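Local atomic coordinates of mosquitocidal toxin (Bacillus sphaericus, PDB entry 2CB4), a protein that probably acts as an ADP-ribosyltransferase toxin that kills mosquitoes, this chain being its catalytic domain. Residues L79-R84 with N149-Y154. The protein carries 1 engineered substitution. Sequence-based numbering, arbitrary orientation.
Sequences LRWDRR and NIIYRY
Arg153 lays its aliphatic chain across the indole of Trp81, its non-hydrogen-bonded partner on antiparallel strands 79-82 and 150-154. Arg153 CG sits 3.6 Å from the centroid of the six-membered Trp81 ring, almost on the ring normal, a CH-pi contact. A bend at chi3 (83°) then turns the chain, and the guanidinium stands nearly perpendicular to the indole, with Leu79 CD2 over one of its faces. On the same side of the sheet, Ile151 CB centres on a face of the Arg83 guanidinium, whose NH1 makes a weak hydrogen bond to Ile150 O (3.0 Å) and another bond to Asn148 O; Asp243 and Asp258 form salt bridges to NH1 and NE. On the other face, Tyr154 OH donates to Arg84 O (2.7 Å), tying strand 150-154 to the Asx turn of Asp82, in which Arg84 N donates to Asp82 OD1 (3.0 Å). Arg84 grips both Asp82 oxygens side-on, while Arg80 NE and NH2 converge on OD2, five bonds that hold the carboxylate and both arginines in place; Arg80 NH2 also salt-bridges Asp256. Within this ADP-ribosyltransferase domain, strand 78-82 also pairs with 123-131 and strand 150-156 with 192-199; helix 86-92 packs on Tyr152 and Tyr154, and strand 142-143 on Trp81 and Ile151.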
loop_
_atom_site.group_PDB
_atom_site.type_symbol
_atom_site.label_atom_id
_atom_site.label_comp_id
_atom_site.label_asym_id
_atom_site.label_seq_id
_atom_site.Cartn_x
_atom_site.Cartn_y
_atom_site.Cartn_z
ATOM N N LEU A 79 -26.838 1.687 -34.985
ATOM C CA LEU A 79 -27.020 2.733 -33.991
ATOM C C LEU A 79 -26.712 2.211 -32.607
ATOM O O LEU A 79 -26.923 1.040 -32.300
ATOM C CB LEU A 79 -28.484 3.228 -33.999
ATOM C CG LEU A 79 -29.094 3.719 -35.318
ATOM C CD1 LEU A 79 -30.584 3.973 -35.073
ATOM C CD2 LEU A 79 -28.377 4.997 -35.798
ATOM N N ARG A 80 -26.246 3.107 -31.754
ATOM C CA ARG A 80 -25.984 2.769 -30.359
ATOM C C ARG A 80 -26.344 3.937 -29.452
ATOM O O ARG A 80 -25.828 5.036 -29.610
ATOM C CB ARG A 80 -24.542 2.325 -30.098
ATOM C CG ARG A 80 -24.345 2.093 -28.642
ATOM C CD ARG A 80 -23.112 1.310 -28.304
ATOM N NE ARG A 80 -22.883 1.409 -26.873
ATOM C CZ ARG A 80 -23.122 0.455 -25.980
ATOM N NH1 ARG A 80 -23.563 -0.738 -26.345
ATOM N NH2 ARG A 80 -22.886 0.700 -24.707
ATOM N N TRP A 81 -27.239 3.680 -28.508
ATOM C CA TRP A 81 -27.666 4.663 -27.520
ATOM C C TRP A 81 -26.653 4.574 -26.394
ATOM O O TRP A 81 -26.391 3.488 -25.873
ATOM C CB TRP A 81 -29.036 4.276 -26.964
ATOM C CG TRP A 81 -30.124 4.454 -27.988
ATOM C CD1 TRP A 81 -30.709 3.469 -28.779
ATOM C CD2 TRP A 81 -30.800 5.678 -28.308
ATOM N NE1 TRP A 81 -31.668 4.027 -29.585
ATOM C CE2 TRP A 81 -31.749 5.377 -29.333
ATOM C CE3 TRP A 81 -30.658 7.009 -27.884
ATOM C CZ2 TRP A 81 -32.584 6.359 -29.894
ATOM C CZ3 TRP A 81 -31.508 7.982 -28.436
ATOM C CH2 TRP A 81 -32.465 7.644 -29.418
ATOM N N ASP A 82 -26.087 5.715 -26.007
ATOM C CA ASP A 82 -25.077 5.721 -24.949
ATOM C C ASP A 82 -25.123 7.050 -24.200
ATOM O O ASP A 82 -25.343 8.113 -24.812
ATOM C CB ASP A 82 -23.659 5.480 -25.549
ATOM C CG ASP A 82 -22.713 4.770 -24.578
ATOM O OD1 ASP A 82 -22.394 5.361 -23.529
ATOM O OD2 ASP A 82 -22.268 3.627 -24.845
ATOM N N ARG A 83 -24.909 6.991 -22.887
ATOM C CA ARG A 83 -24.908 8.209 -22.062
ATOM C C ARG A 83 -23.546 8.925 -22.111
ATOM O O ARG A 83 -23.466 10.074 -21.729
ATOM C CB ARG A 83 -25.314 7.913 -20.595
ATOM C CG ARG A 83 -26.744 7.312 -20.398
ATOM C CD ARG A 83 -27.783 8.395 -20.232
ATOM N NE ARG A 83 -29.177 7.941 -20.322
ATOM C CZ ARG A 83 -30.211 8.781 -20.340
ATOM N NH1 ARG A 83 -29.992 10.064 -20.215
ATOM N NH2 ARG A 83 -31.442 8.363 -20.483
ATOM N N ARG A 84 -22.504 8.255 -22.622
ATOM C CA ARG A 84 -21.162 8.828 -22.725
ATOM C C ARG A 84 -21.021 9.770 -23.914
ATOM O O ARG A 84 -21.513 9.487 -24.993
ATOM C CB ARG A 84 -20.078 7.737 -22.700
ATOM C CG ARG A 84 -20.080 6.927 -21.399
ATOM C CD ARG A 84 -19.189 5.672 -21.528
ATOM N NE ARG A 84 -19.776 4.724 -22.481
ATOM C CZ ARG A 84 -19.130 3.708 -23.032
ATOM N NH1 ARG A 84 -17.859 3.486 -22.719
ATOM N NH2 ARG A 84 -19.755 2.919 -23.905
ATOM N N ASN A 149 -32.971 13.513 -19.373
ATOM C CA ASN A 149 -31.633 14.048 -19.373
ATOM C C ASN A 149 -30.925 14.002 -20.715
ATOM O O ASN A 149 -31.551 14.234 -21.755
ATOM C CB ASN A 149 -30.812 13.422 -18.225
ATOM C CG ASN A 149 -31.546 13.511 -16.869
ATOM O OD1 ASN A 149 -31.952 12.506 -16.300
ATOM N ND2 ASN A 149 -31.751 14.718 -16.401
ATOM N N ILE A 150 -29.623 13.734 -20.677
ATOM C CA ILE A 150 -28.765 13.717 -21.853
ATOM C C ILE A 150 -28.380 12.312 -22.313
ATOM O O ILE A 150 -27.798 11.526 -21.560
ATOM C CB ILE A 150 -27.439 14.482 -21.552
ATOM C CG1 ILE A 150 -27.763 15.882 -21.013
ATOM C CG2 ILE A 150 -26.522 14.528 -22.799
ATOM C CD1 ILE A 150 -26.538 16.659 -20.531
ATOM N N ILE A 151 -28.685 12.019 -23.573
ATOM C CA ILE A 151 -28.346 10.731 -24.150
ATOM C C ILE A 151 -27.870 10.961 -25.585
ATOM O O ILE A 151 -28.261 11.941 -26.256
ATOM C CB ILE A 151 -29.532 9.713 -24.053
ATOM C CG1 ILE A 151 -29.029 8.285 -24.329
ATOM C CG2 ILE A 151 -30.690 10.114 -24.987
ATOM C CD1 ILE A 151 -29.996 7.214 -23.953
ATOM N N TYR A 152 -27.004 10.071 -26.046
ATOM C CA TYR A 152 -26.455 10.151 -27.399
ATOM C C TYR A 152 -26.893 8.942 -28.227
ATOM O O TYR A 152 -27.019 7.834 -27.714
ATOM C CB TYR A 152 -24.912 10.183 -27.325
ATOM C CG TYR A 152 -24.388 11.412 -26.595
ATOM C CD1 TYR A 152 -24.088 12.594 -27.298
ATOM C CD2 TYR A 152 -24.261 11.422 -25.192
ATOM C CE1 TYR A 152 -23.671 13.727 -26.634
ATOM C CE2 TYR A 152 -23.854 12.579 -24.516
ATOM C CZ TYR A 152 -23.563 13.724 -25.248
ATOM O OH TYR A 152 -23.119 14.879 -24.619
ATOM N N ARG A 153 -27.112 9.164 -29.517
ATOM C CA ARG A 153 -27.439 8.084 -30.436
ATOM C C ARG A 153 -26.327 8.094 -31.481
ATOM O O ARG A 153 -26.305 8.938 -32.372
ATOM C CB ARG A 153 -28.796 8.311 -31.108
ATOM C CG ARG A 153 -29.383 7.001 -31.732
ATOM C CD ARG A 153 -30.586 7.373 -32.591
ATOM N NE ARG A 153 -30.115 7.782 -33.887
ATOM C CZ ARG A 153 -30.841 7.778 -34.986
ATOM N NH1 ARG A 153 -32.105 7.412 -34.944
ATOM N NH2 ARG A 153 -30.288 8.151 -36.125
ATOM N N TYR A 154 -25.379 7.180 -31.330
ATOM C CA TYR A 154 -24.248 7.080 -32.233
ATOM C C TYR A 154 -24.596 6.296 -33.485
ATOM O O TYR A 154 -25.325 5.288 -33.410
ATOM C CB TYR A 154 -23.034 6.430 -31.515
ATOM C CG TYR A 154 -22.441 7.327 -30.437
ATOM C CD1 TYR A 154 -21.416 8.222 -30.745
ATOM C CD2 TYR A 154 -22.930 7.301 -29.102
ATOM C CE1 TYR A 154 -20.874 9.065 -29.781
ATOM C CE2 TYR A 154 -22.379 8.155 -28.115
ATOM C CZ TYR A 154 -21.362 9.031 -28.484
ATOM O OH TYR A 154 -20.827 9.873 -27.576
HETATM O O HOH W 1 -25.370 11.622 -20.315
#